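Local coordinates for protein octopine dehydrogenase (Pecten maximus, PDB 3C7A) that catalyses the NADH-dependent reductive condensation of L-arginine with pyruvate to D-octopine, and the reverse oxidation of D-octopine, at residues Phe200-Ile205 with Ser270-Ile275; Gly218-Trp223 with Glu230-Tyr235; Lys254-Ala259 with Lys338-Ala343; Val307-Ala312 with Phe321-Leu326. One frame throughout, in Å; residues are numbered along the deposited sequence.

Interaction 1: Phe200-Ile205 with Ser270-Ile275; sequences FLEMLI and SDVKDI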
loop_
_atom_site.group_PDB
_atom_site.type_symbol
_atom_site.label_atom_id
_atom_site.label_comp_id
_atom_site.label_asym_id
_atom_site.label_seq_id
_atom_site.Cartn_x
_atom_site.Cartn_y
_atom_site.Cartn_z
ATOM N N PHE A 200 -0.524 -10.034 10.805
ATOM C CA PHE A 200 -0.200 -8.722 10.218
ATOM C C PHE A 200 1.223 -8.618 9.649
ATOM O O PHE A 200 1.476 -7.809 8.751
ATOM C CB PHE A 200 -0.527 -7.561 11.183
ATOM C CG PHE A 200 0.557 -7.255 12.191
ATOM C CD1 PHE A 200 0.653 -7.979 13.377
ATOM C CD2 PHE A 200 1.461 -6.216 11.968
ATOM C CE1 PHE A 200 1.646 -7.689 14.317
ATOM C CE2 PHE A 200 2.457 -5.916 12.900
ATOM C CZ PHE A 200 2.550 -6.656 14.078
ATOM N N LEU A 201 2.139 -9.433 10.171
ATOM C CA LEU A 201 3.509 -9.505 9.647
ATOM C C LEU A 201 3.597 -10.339 8.364
ATOM O O LEU A 201 4.537 -10.182 7.578
ATOM C CB LEU A 201 4.486 -10.039 10.706
ATOM C CG LEU A 201 4.866 -9.144 11.896
ATOM C CD1 LEU A 201 5.735 -9.914 12.886
ATOM C CD2 LEU A 201 5.575 -7.862 11.458
ATOM N N GLU A 202 2.619 -11.227 8.165
ATOM C CA GLU A 202 2.447 -11.953 6.903
ATOM C C GLU A 202 2.131 -10.967 5.772
ATOM O O GLU A 202 2.745 -11.020 4.704
ATOM C CB GLU A 202 1.328 -13.002 7.029
ATOM C CG GLU A 202 0.992 -13.754 5.732
ATOM C CD GLU A 202 -0.428 -14.321 5.707
ATOM O OE1 GLU A 202 -0.942 -14.734 6.771
ATOM O OE2 GLU A 202 -1.031 -14.362 4.611
ATOM N N MET A 203 1.177 -10.071 6.031
ATOM C CA MET A 203 0.757 -9.033 5.081
ATOM C C MET A 203 1.896 -8.058 4.754
ATOM O O MET A 203 2.037 -7.623 3.605
ATOM C CB MET A 203 -0.469 -8.285 5.634
ATOM C CG MET A 203 -1.020 -7.141 4.767
ATOM S SD MET A 203 -1.739 -7.623 3.177
ATOM C CE MET A 203 -3.151 -8.607 3.693
ATOM N N LEU A 204 2.706 -7.737 5.764
ATOM C CA LEU A 204 3.830 -6.808 5.619
ATOM C C LEU A 204 4.874 -7.282 4.598
ATOM O O LEU A 204 5.224 -6.536 3.679
ATOM C CB LEU A 204 4.487 -6.530 6.986
ATOM C CG LEU A 204 5.462 -5.351 7.148
ATOM C CD1 LEU A 204 5.437 -4.812 8.575
ATOM C CD2 LEU A 204 6.893 -5.704 6.740
ATOM N N ILE A 205 5.358 -8.514 4.748
ATOM C CA ILE A 205 6.462 -8.991 3.901
ATOM C C ILE A 205 6.039 -9.541 2.530
ATOM O O ILE A 205 6.842 -9.553 1.593
ATOM C CB ILE A 205 7.428 -9.979 4.642
ATOM C CG1 ILE A 205 6.944 -11.427 4.549
ATOM C CG2 ILE A 205 7.661 -9.546 6.097
ATOM C CD1 ILE A 205 8.076 -12.425 4.423
ATOM N N SER A 270 2.829 -19.178 8.524
ATOM C CA SER A 270 3.028 -20.286 7.577
ATOM C C SER A 270 2.523 -20.040 6.146
ATOM O O SER A 270 2.854 -20.806 5.237
ATOM C CB SER A 270 2.423 -21.584 8.132
ATOM O OG SER A 270 1.028 -21.455 8.346
ATOM N N ASP A 271 1.652 -19.060 5.926
ATOM C CA ASP A 271 1.161 -18.672 4.589
ATOM C C ASP A 271 2.102 -17.734 3.727
ATOM O O ASP A 271 1.767 -17.356 2.646
ATOM C CB ASP A 271 -0.283 -18.104 4.665
ATOM C CG ASP A 271 -1.387 -19.196 4.805
ATOM O OD1 ASP A 271 -1.088 -20.341 5.008
ATOM O OD2 ASP A 271 -2.566 -18.898 4.713
ATOM N N VAL A 272 3.241 -17.361 4.271
ATOM C CA VAL A 272 4.334 -16.777 3.500
ATOM C C VAL A 272 4.948 -17.789 2.480
ATOM O O VAL A 272 5.452 -18.806 2.872
ATOM C CB VAL A 272 5.458 -16.161 4.419
ATOM C CG1 VAL A 272 6.671 -15.686 3.612
ATOM C CG2 VAL A 272 4.947 -15.037 5.349
ATOM N N LYS A 273 4.888 -17.441 1.195
ATOM C CA LYS A 273 5.242 -18.327 0.052
ATOM C C LYS A 273 6.276 -17.874 -1.041
ATOM O O LYS A 273 6.564 -16.712 -1.177
ATOM C CB LYS A 273 4.002 -18.905 -0.600
ATOM C CG LYS A 273 3.096 -17.929 -1.302
ATOM C CD LYS A 273 1.757 -18.584 -1.740
ATOM C CE LYS A 273 0.680 -18.473 -0.743
ATOM N NZ LYS A 273 -0.651 -18.829 -1.151
ATOM N N ASP A 274 6.817 -18.828 -1.803
ATOM C CA ASP A 274 7.704 -18.494 -2.926
ATOM C C ASP A 274 6.966 -17.647 -3.968
ATOM O O ASP A 274 5.766 -17.840 -4.194
ATOM C CB ASP A 274 8.225 -19.770 -3.606
ATOM C CG ASP A 274 9.009 -20.675 -2.663
ATOM O OD1 ASP A 274 10.099 -20.274 -2.204
ATOM O OD2 ASP A 274 8.543 -21.804 -2.401
ATOM N N ILE A 275 7.688 -16.725 -4.603
ATOM C CA ILE A 275 7.120 -15.867 -5.654
ATOM C C ILE A 275 6.727 -16.653 -6.921
ATOM O O ILE A 275 5.768 -16.288 -7.607
ATOM C CB ILE A 275 8.044 -14.639 -5.980
ATOM C CG1 ILE A 275 7.306 -13.604 -6.843
ATOM C CG2 ILE A 275 9.384 -15.084 -6.599
ATOM C CD1 ILE A 275 7.910 -12.203 -6.813
HETATM O O HOH W 1 0.533 -16.810 7.749
HETATM O O HOH W 2 0.053 -15.374 1.688
HETATM O O HOH W 3 -3.293 -15.970 4.385
#
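Asp271 meets the carboxylate of Glu202 through its CB, which lies 3.8 Å from Glu202 OE2, while three waters join the two residues. One water donates to Glu202 OE1 at 2.7 Å and accepts from the backbone N of Asp271. A second donates to Asp271 O and, more distantly, to Glu202 OE2, and a third donates to both Glu202 OE2 and Asp271 OD2. The carboxylate planes stand 71° apart, and Glu202 OE2 and Asp271 OD2 remain 4.8 Å from each other; the intervening water hydrogens, together with the salt bridge from Lys198 NZ to Asp271 OD2, probably ease the repulsion between the two carboxylates. Glu202 OE1 also accepts from Lys198 N. With CG anti to its backbone N (chi1 176°), Glu202 extends from the helix to the loop. Val272, next along the chain, gives the apolar half: its CG1 touches Ile205 CD1 at 3.6 Å, the two side chains nearly perpendicular, and its CG2 lies 4.2 Å from Glu202 CG. This water-bridged helix-to-loop contact belongs to the alpha-helical domain of the opine dehydrogenases, beside the L-arginine-binding residue Met206, whose side chain is about 5 Å from that of Val272.

Interaction 2: Gly218-Trp223 with Glu230-Tyr235; sequences GRWGSW and EAPLFY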
loop_
_atom_site.group_PDB
_atom_site.type_symbol
_atom_site.label_atom_id
_atom_site.label_comp_id
_atom_site.label_asym_id
_atom_site.label_seq_id
_atom_site.Cartn_x
_atom_site.Cartn_y
_atom_site.Cartn_z
ATOM N N GLY A 218 18.467 -4.200 -13.316
ATOM C CA GLY A 218 18.811 -5.193 -14.333
ATOM C C GLY A 218 19.133 -4.616 -15.703
ATOM O O GLY A 218 19.947 -5.177 -16.441
ATOM N N ARG A 219 18.500 -3.491 -16.036
ATOM C CA ARG A 219 18.643 -2.871 -17.356
ATOM C C ARG A 219 19.639 -1.703 -17.390
ATOM O O ARG A 219 20.394 -1.560 -18.358
ATOM C CB ARG A 219 17.266 -2.435 -17.887
ATOM C CG ARG A 219 17.257 -1.804 -19.285
ATOM C CD ARG A 219 17.594 -2.809 -20.384
ATOM N NE ARG A 219 17.648 -2.181 -21.707
ATOM C CZ ARG A 219 18.736 -1.628 -22.240
ATOM N NH1 ARG A 219 19.885 -1.612 -21.573
ATOM N NH2 ARG A 219 18.677 -1.084 -23.449
ATOM N N TRP A 220 19.647 -0.883 -16.339
ATOM C CA TRP A 220 20.475 0.332 -16.308
ATOM C C TRP A 220 21.617 0.288 -15.283
ATOM O O TRP A 220 22.286 1.300 -15.050
ATOM C CB TRP A 220 19.603 1.575 -16.070
ATOM C CG TRP A 220 18.377 1.661 -16.947
ATOM C CD1 TRP A 220 17.076 1.536 -16.548
ATOM C CD2 TRP A 220 18.341 1.888 -18.364
ATOM N NE1 TRP A 220 16.233 1.673 -17.626
ATOM C CE2 TRP A 220 16.982 1.887 -18.752
ATOM C CE3 TRP A 220 19.324 2.089 -19.344
ATOM C CZ2 TRP A 220 16.580 2.081 -20.079
ATOM C CZ3 TRP A 220 18.923 2.283 -20.663
ATOM C CH2 TRP A 220 17.562 2.278 -21.017
ATOM N N GLY A 221 21.844 -0.885 -14.692
ATOM C CA GLY A 221 22.836 -1.064 -13.624
ATOM C C GLY A 221 24.249 -0.613 -13.942
ATOM O O GLY A 221 24.881 0.073 -13.135
ATOM N N SER A 222 24.748 -1.003 -15.112
ATOM C CA SER A 222 26.085 -0.611 -15.558
ATOM C C SER A 222 26.026 0.140 -16.893
ATOM O O SER A 222 26.708 -0.222 -17.856
ATOM C CB SER A 222 26.999 -1.837 -15.658
ATOM O OG SER A 222 26.507 -2.762 -16.611
ATOM N N TRP A 223 25.205 1.189 -16.930
ATOM C CA TRP A 223 24.981 1.983 -18.137
ATOM C C TRP A 223 26.171 2.896 -18.444
ATOM O O TRP A 223 26.669 3.600 -17.562
ATOM C CB TRP A 223 23.689 2.800 -17.996
ATOM C CG TRP A 223 23.265 3.538 -19.240
ATOM C CD1 TRP A 223 23.171 3.032 -20.506
ATOM C CD2 TRP A 223 22.846 4.907 -19.325
ATOM N NE1 TRP A 223 22.737 4.004 -21.375
ATOM C CE2 TRP A 223 22.528 5.164 -20.677
ATOM C CE3 TRP A 223 22.715 5.945 -18.390
ATOM C CZ2 TRP A 223 22.087 6.416 -21.121
ATOM C CZ3 TRP A 223 22.275 7.191 -18.831
ATOM C CH2 TRP A 223 21.968 7.413 -20.187
ATOM N N GLU A 230 14.528 3.673 -29.122
ATOM C CA GLU A 230 13.189 3.840 -28.534
ATOM C C GLU A 230 13.070 3.199 -27.144
ATOM O O GLU A 230 14.013 2.569 -26.661
ATOM C CB GLU A 230 12.099 3.305 -29.479
ATOM C CG GLU A 230 12.147 1.798 -29.736
ATOM C CD GLU A 230 10.990 1.303 -30.596
ATOM O OE1 GLU A 230 9.854 1.800 -30.433
ATOM O OE2 GLU A 230 11.219 0.404 -31.432
ATOM N N ALA A 231 11.907 3.368 -26.513
ATOM C CA ALA A 231 11.642 2.816 -25.181
ATOM C C ALA A 231 11.508 1.287 -25.197
ATOM O O ALA A 231 10.646 0.749 -25.898
ATOM C CB ALA A 231 10.395 3.458 -24.578
ATOM N N PRO A 232 12.368 0.585 -24.431
ATOM C CA PRO A 232 12.337 -0.880 -24.364
ATOM C C PRO A 232 11.258 -1.427 -23.420
ATOM O O PRO A 232 10.775 -0.703 -22.545
ATOM C CB PRO A 232 13.733 -1.231 -23.844
ATOM C CG PRO A 232 14.129 -0.063 -23.016
ATOM C CD PRO A 232 13.439 1.152 -23.588
ATOM N N LEU A 233 10.926 -2.824 -23.694
ATOM C CA LEU A 233 9.877 -3.421 -22.877
ATOM C C LEU A 233 10.280 -3.465 -21.407
ATOM O O LEU A 233 11.465 -3.429 -21.077
ATOM C CB LEU A 233 9.549 -4.831 -23.375
ATOM C CG LEU A 233 8.851 -4.924 -24.733
ATOM C CD1 LEU A 233 9.147 -6.260 -25.399
ATOM C CD2 LEU A 233 7.352 -4.716 -24.584
ATOM N N PHE A 234 9.189 -3.575 -20.498
ATOM C CA PHE A 234 9.462 -3.370 -19.079
ATOM C C PHE A 234 9.473 -4.694 -18.324
ATOM O O PHE A 234 10.503 -5.362 -18.239
ATOM C CB PHE A 234 8.428 -2.423 -18.468
ATOM C CG PHE A 234 8.655 -2.135 -17.011
ATOM C CD1 PHE A 234 9.627 -1.234 -16.611
ATOM C CD2 PHE A 234 7.895 -2.768 -16.040
ATOM C CE1 PHE A 234 9.836 -0.968 -15.272
ATOM C CE2 PHE A 234 8.101 -2.506 -14.699
ATOM C CZ PHE A 234 9.072 -1.604 -14.314
ATOM N N TYR A 235 8.423 -5.516 -18.079
ATOM C CA TYR A 235 8.391 -6.871 -17.509
ATOM C C TYR A 235 8.898 -7.936 -18.490
ATOM O O TYR A 235 9.601 -8.867 -18.093
ATOM C CB TYR A 235 6.977 -7.243 -17.038
ATOM C CG TYR A 235 6.381 -6.339 -15.976
ATOM C CD1 TYR A 235 5.420 -5.383 -16.309
ATOM C CD2 TYR A 235 6.761 -6.451 -14.636
ATOM C CE1 TYR A 235 4.858 -4.550 -15.339
ATOM C CE2 TYR A 235 6.207 -5.623 -13.656
ATOM C CZ TYR A 235 5.256 -4.676 -14.016
ATOM O OH TYR A 235 4.703 -3.854 -13.057
#
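The indole of Trp220 and the guanidinium of Arg219 both receive Pro232 CG obliquely, so that the proline ring rests against a pair of flat groups already packed on each other. Arg219 lays its aliphatic stem across one face of the indole, with Arg219 CG 3.7 Å above the plane and over its centre. Farther out, Trp220 CZ3 sits 4.0 Å above one face of the Arg219 guanidinium, displaced toward its rim. The fold of the arginine explains this overlap: a first torsion near 180° sends CG away from the backbone N, and the bend at the next bond (chi2 69°) carries the chain along the indole. A face of the Trp223 ring in turn receives Trp220 CE3, again displaced from the centre. Across the contact Pro232 CG is 4.3 Å from Arg219 NE and 4.4 Å from Trp220 CZ2. These are loose van der Waals approaches, and the nearest pair of CA atoms, Arg219 and Phe234, is 9.4 Å apart; the backbones are thus bridged by long side chains. Within 230-235, Phe234 CD2 lies 3.5 Å above the centre of the Tyr235 ring, while Tyr235 CD1 lies at the edge of the Phe234 ring, in its plane; the Tyr235 hydroxyl is hydrogen-bonded to the active-site residue His212 in helix 211-220. The contact joins the end of that helix to the loop leading toward helix 240-263. His308 meets the rings of Trp220 and Phe234 edge-to-face, while Pro319 of strand 316-319 packs against Trp220 and Trp223.

Interaction 3: Lys254-Ala259 with Lys338-Ala343; sequences KDVANA and KGVAIA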
loop_
_atom_site.group_PDB
_atom_site.type_symbol
_atom_site.label_atom_id
_atom_site.label_comp_id
_atom_site.label_asym_id
_atom_site.label_seq_id
_atom_site.Cartn_x
_atom_site.Cartn_y
_atom_site.Cartn_z
ATOM N N LYS A 254 11.701 -15.775 3.220
ATOM C CA LYS A 254 11.387 -17.013 3.944
ATOM C C LYS A 254 12.256 -17.222 5.188
ATOM O O LYS A 254 11.760 -17.683 6.220
ATOM C CB LYS A 254 11.484 -18.226 3.011
ATOM C CG LYS A 254 10.253 -18.428 2.130
ATOM C CD LYS A 254 10.547 -19.248 0.876
ATOM C CE LYS A 254 10.562 -20.753 1.138
ATOM N NZ LYS A 254 11.910 -21.249 1.544
ATOM N N ASP A 255 13.541 -16.878 5.082
ATOM C CA ASP A 255 14.485 -16.967 6.204
ATOM C C ASP A 255 14.047 -16.132 7.413
ATOM O O ASP A 255 14.191 -16.568 8.559
ATOM C CB ASP A 255 15.894 -16.538 5.768
ATOM C CG ASP A 255 16.556 -17.531 4.818
ATOM O OD1 ASP A 255 16.207 -18.732 4.832
ATOM O OD2 ASP A 255 17.450 -17.102 4.056
ATOM N N VAL A 256 13.514 -14.939 7.147
ATOM C CA VAL A 256 13.049 -14.022 8.197
ATOM C C VAL A 256 11.807 -14.565 8.922
ATOM O O VAL A 256 11.725 -14.505 10.154
ATOM C CB VAL A 256 12.787 -12.590 7.636
ATOM C CG1 VAL A 256 12.239 -11.659 8.715
ATOM C CG2 VAL A 256 14.065 -12.003 7.045
ATOM N N ALA A 257 10.858 -15.098 8.153
ATOM C CA ALA A 257 9.613 -15.647 8.698
ATOM C C ALA A 257 9.839 -16.851 9.623
ATOM O O ALA A 257 9.201 -16.953 10.676
ATOM C CB ALA A 257 8.651 -16.007 7.569
ATOM N N ASN A 258 10.745 -17.748 9.228
ATOM C CA ASN A 258 11.078 -18.939 10.019
ATOM C C ASN A 258 11.755 -18.620 11.355
ATOM O O ASN A 258 11.560 -19.338 12.341
ATOM C CB ASN A 258 11.955 -19.907 9.210
ATOM C CG ASN A 258 11.174 -20.676 8.150
ATOM O OD1 ASN A 258 9.977 -20.930 8.296
ATOM N ND2 ASN A 258 11.860 -21.062 7.080
ATOM N N ALA A 259 12.547 -17.550 11.377
ATOM C CA ALA A 259 13.261 -17.120 12.583
ATOM C C ALA A 259 12.334 -16.533 13.653
ATOM O O ALA A 259 12.574 -16.711 14.850
ATOM C CB ALA A 259 14.361 -16.125 12.224
ATOM N N LYS A 338 13.985 -4.149 6.284
ATOM C CA LYS A 338 15.350 -4.219 6.824
ATOM C C LYS A 338 15.379 -4.091 8.356
ATOM O O LYS A 338 16.132 -4.801 9.028
ATOM C CB LYS A 338 16.252 -3.165 6.155
ATOM C CG LYS A 338 17.695 -3.069 6.684
ATOM C CD LYS A 338 18.529 -4.314 6.376
ATOM C CE LYS A 338 19.967 -4.146 6.860
ATOM N NZ LYS A 338 20.790 -5.374 6.652
ATOM N N GLY A 339 14.549 -3.198 8.894
ATOM C CA GLY A 339 14.425 -3.013 10.344
ATOM C C GLY A 339 13.959 -4.253 11.091
ATOM O O GLY A 339 14.448 -4.545 12.188
ATOM N N VAL A 340 13.012 -4.978 10.496
ATOM C CA VAL A 340 12.494 -6.232 11.055
ATOM C C VAL A 340 13.575 -7.324 11.055
ATOM O O VAL A 340 13.705 -8.076 12.026
ATOM C CB VAL A 340 11.220 -6.718 10.293
ATOM C CG1 VAL A 340 10.705 -8.045 10.854
ATOM C CG2 VAL A 340 10.118 -5.660 10.350
ATOM N N ALA A 341 14.350 -7.387 9.972
ATOM C CA ALA A 341 15.438 -8.362 9.829
ATOM C C ALA A 341 16.553 -8.181 10.867
ATOM O O ALA A 341 17.080 -9.169 11.387
ATOM C CB ALA A 341 16.011 -8.320 8.416
ATOM N N ILE A 342 16.898 -6.924 11.158
ATOM C CA ILE A 342 17.919 -6.589 12.161
ATOM C C ILE A 342 17.520 -7.083 13.558
ATOM O O ILE A 342 18.340 -7.665 14.274
ATOM C CB ILE A 342 18.238 -5.059 12.181
ATOM C CG1 ILE A 342 18.952 -4.641 10.889
ATOM C CG2 ILE A 342 19.091 -4.686 13.402
ATOM C CD1 ILE A 342 19.105 -3.132 10.708
ATOM N N ALA A 343 16.257 -6.861 13.922
ATOM C CA ALA A 343 15.714 -7.297 15.212
ATOM C C ALA A 343 15.697 -8.821 15.381
ATOM O O ALA A 343 15.791 -9.325 16.504
ATOM C CB ALA A 343 14.316 -6.722 15.418
#
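Val256 points toward 338-343 and divides its two methyl groups between neighbouring residues there. Its CG1 faces Val340 CG1 at 4.5 Å, a methyl-to-methyl approach, whereas its CG2 lies 4.4 Å from Ala341 CB. Val256 therefore forms the whole of this side's contribution, a branched end set against two successive positions of the opposing helix. Its first torsion (chi1 177°) turns CG1 away from the backbone N, which leaves CG2 beside that nitrogen and spreads the two methyls over the pair. Val340 has nearly the same first torsion (178°) and likewise points its CB toward the other helix; Ala341 presents its CB from the flank. The short alanine side chain permits the backbones to come fairly near, with the CA atoms of Val256 and Ala341 6.4 Å apart. All three residues are buried, and the interaction is wholly apolar, made of light van der Waals contacts. It joins the long helix 240-263 to helix 330-344 within the helical domain. Loop residues Val346 and Asp274 pack on Ala259 and Lys254 of helix 240-263, and Leu372 touches Ile342 of helix 330-344. From the latter helix, Lys338 reaches Asp352 of helix 349-362 through a salt bridge.

Interaction 4: Val307-Ala312 with Phe321-Leu326; sequences VHPVKA and FGNRYL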
loop_
_atom_site.group_PDB
_atom_site.type_symbol
_atom_site.label_atom_id
_atom_site.label_comp_id
_atom_site.label_asym_id
_atom_site.label_seq_id
_atom_site.Cartn_x
_atom_site.Cartn_y
_atom_site.Cartn_z
ATOM N N VAL A 307 6.160 -0.499 -21.306
ATOM C CA VAL A 307 7.548 -0.031 -21.500
ATOM C C VAL A 307 8.099 0.858 -20.371
ATOM O O VAL A 307 7.350 1.320 -19.507
ATOM C CB VAL A 307 7.724 0.718 -22.862
ATOM C CG1 VAL A 307 7.546 -0.234 -24.042
ATOM C CG2 VAL A 307 6.769 1.911 -22.970
ATOM N N HIS A 308 9.414 1.088 -20.406
ATOM C CA HIS A 308 10.125 1.974 -19.474
ATOM C C HIS A 308 9.767 3.459 -19.668
ATOM O O HIS A 308 9.403 3.865 -20.775
ATOM C CB HIS A 308 11.642 1.811 -19.648
ATOM C CG HIS A 308 12.225 0.639 -18.920
ATOM N ND1 HIS A 308 12.297 -0.622 -19.472
ATOM C CD2 HIS A 308 12.788 0.542 -17.691
ATOM C CE1 HIS A 308 12.866 -1.448 -18.610
ATOM N NE2 HIS A 308 13.174 -0.766 -17.521
ATOM N N PRO A 309 9.869 4.273 -18.594
ATOM C CA PRO A 309 9.759 5.731 -18.739
ATOM C C PRO A 309 11.056 6.368 -19.264
ATOM O O PRO A 309 12.136 6.097 -18.729
ATOM C CB PRO A 309 9.456 6.204 -17.314
ATOM C CG PRO A 309 10.054 5.168 -16.428
ATOM C CD PRO A 309 10.062 3.868 -17.187
ATOM N N VAL A 310 10.939 7.200 -20.302
ATOM C CA VAL A 310 12.103 7.806 -20.981
ATOM C C VAL A 310 11.933 9.308 -21.286
ATOM O O VAL A 310 10.837 9.856 -21.143
ATOM C CB VAL A 310 12.473 7.053 -22.303
ATOM C CG1 VAL A 310 12.959 5.632 -22.018
ATOM C CG2 VAL A 310 11.303 7.049 -23.291
ATOM N N LYS A 311 13.025 9.953 -21.709
ATOM C CA LYS A 311 13.022 11.369 -22.124
ATOM C C LYS A 311 13.989 11.643 -23.291
ATOM O O LYS A 311 14.918 10.867 -23.531
ATOM C CB LYS A 311 13.318 12.296 -20.935
ATOM C CG LYS A 311 14.706 12.134 -20.316
ATOM C CD LYS A 311 14.875 13.023 -19.093
ATOM C CE LYS A 311 16.233 12.811 -18.442
ATOM N NZ LYS A 311 16.409 13.653 -17.226
ATOM N N ALA A 312 13.770 12.755 -23.997
ATOM C CA ALA A 312 14.506 13.079 -25.232
ATOM C C ALA A 312 15.904 13.663 -25.010
ATOM O O ALA A 312 16.074 14.615 -24.244
ATOM C CB ALA A 312 13.676 14.014 -26.110
ATOM N N PHE A 321 14.467 8.973 -14.485
ATOM C CA PHE A 321 14.319 8.718 -13.056
ATOM C C PHE A 321 13.538 9.860 -12.406
ATOM O O PHE A 321 13.143 10.817 -13.080
ATOM C CB PHE A 321 15.687 8.541 -12.387
ATOM C CG PHE A 321 16.449 7.331 -12.864
ATOM C CD1 PHE A 321 17.494 7.465 -13.773
ATOM C CD2 PHE A 321 16.121 6.057 -12.403
ATOM C CE1 PHE A 321 18.202 6.350 -14.221
ATOM C CE2 PHE A 321 16.822 4.936 -12.844
ATOM C CZ PHE A 321 17.865 5.083 -13.754
ATOM N N GLY A 322 13.256 9.738 -11.136
ATOM C CA GLY A 322 12.347 10.639 -10.472
ATOM C C GLY A 322 10.868 10.657 -10.838
ATOM O O GLY A 322 10.372 11.558 -11.448
ATOM N N ASN A 323 10.180 9.625 -10.441
ATOM C CA ASN A 323 8.751 9.581 -10.484
ATOM C C ASN A 323 8.525 9.014 -9.126
ATOM O O ASN A 323 8.953 9.634 -8.185
ATOM C CB ASN A 323 8.266 8.657 -11.591
ATOM C CG ASN A 323 9.316 7.703 -12.048
ATOM O OD1 ASN A 323 10.020 7.160 -11.274
ATOM N ND2 ASN A 323 9.445 7.550 -13.330
ATOM N N ARG A 324 7.904 7.850 -9.011
ATOM C CA ARG A 324 7.530 7.296 -7.725
ATOM C C ARG A 324 7.889 5.831 -7.506
ATOM O O ARG A 324 7.680 5.294 -6.430
ATOM C CB ARG A 324 6.053 7.575 -7.410
ATOM C CG ARG A 324 5.728 9.025 -7.063
ATOM C CD ARG A 324 4.282 9.242 -6.684
ATOM N NE ARG A 324 3.989 10.636 -6.381
ATOM C CZ ARG A 324 2.758 11.106 -6.241
ATOM N NH1 ARG A 324 2.527 12.371 -6.006
ATOM N NH2 ARG A 324 1.754 10.290 -6.375
ATOM N N TYR A 325 8.490 5.214 -8.513
ATOM C CA TYR A 325 8.971 3.831 -8.402
ATOM C C TYR A 325 9.983 3.644 -7.268
ATOM O O TYR A 325 10.069 2.563 -6.680
ATOM C CB TYR A 325 9.597 3.353 -9.721
ATOM C CG TYR A 325 8.617 3.045 -10.838
ATOM C CD1 TYR A 325 8.666 3.748 -12.042
ATOM C CD2 TYR A 325 7.655 2.041 -10.702
ATOM C CE1 TYR A 325 7.780 3.468 -13.080
ATOM C CE2 TYR A 325 6.759 1.753 -11.735
ATOM C CZ TYR A 325 6.830 2.472 -12.921
ATOM O OH TYR A 325 5.953 2.199 -13.948
ATOM N N LEU A 326 10.747 4.696 -6.972
ATOM C CA LEU A 326 11.786 4.642 -5.940
ATOM C C LEU A 326 11.495 5.546 -4.738
ATOM O O LEU A 326 11.877 5.222 -3.613
ATOM C CB LEU A 326 13.162 4.977 -6.534
ATOM C CG LEU A 326 13.750 4.083 -7.638
ATOM C CD1 LEU A 326 14.996 4.723 -8.234
ATOM C CD2 LEU A 326 14.061 2.671 -7.138
HETATM O O HOH W 4 6.622 3.228 -16.876
HETATM O O HOH W 5 16.836 11.115 -15.107
#
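The flanks of the two-stranded antiparallel hairpin formed by strands 310-313 and 316-319 meet here, where Pro309 immediately precedes the first strand and the chain leaving the second folds back past it toward the substrate site. Pro309 CG is the point of contact. It lies 4.0 Å from Asn323 ND2, the two side chains crossing at about a right angle, and 4.4 Å from Tyr325 CE1, reaching that ring obliquely. Asn323 CG lies nearly eclipsed with its own backbone N (chi1 19°), and its amide N faces the proline ring. Water supplements this sparse packing at both ends: one molecule is 3.2 Å from Tyr325 OH and donates weakly to Val307 O, and another accepts from Phe321 N and, weakly, from Lys311 NZ. The Tyr325 ring also meets His212, the active-site residue that binds pyruvate, edge-to-face, and the NAD(+)-binding residue Arg324 immediately precedes it. The contact thus lies at a surface edge of the catalytic region. Backbone bonds of Pro309 with Asp320 and of Lys311 with Ala318 hold the hairpin together. Beyond it, Leu326 packs on helix 349-362 through Ala358 and Ile362, and the chain runs on into helix 330-344.

All four contacts belong to the alpha-helical domain, but in two clusters. Interactions 1 and 3, centred 12 Å apart, touch through Asp274 and Lys254 and alternate along the chain. Interaction 3 is the buried one, helix on helix and purely apolar; interaction 1 lies at the surface, where water and charge accompany a small apolar patch. Interactions 2 and 4, centred 11 Å apart, form the other cluster: Pro232 O probably accepts a hydrogen bond from His308 N at 3.1 Å. Each turns on a proline CG, set obliquely against an indole and a guanidinium in the partly buried interaction 2 and against a tyrosine ring, beside an amide, in the water-flanked surface interaction 4. Centres in different clusters lie about 29 to 31 Å apart.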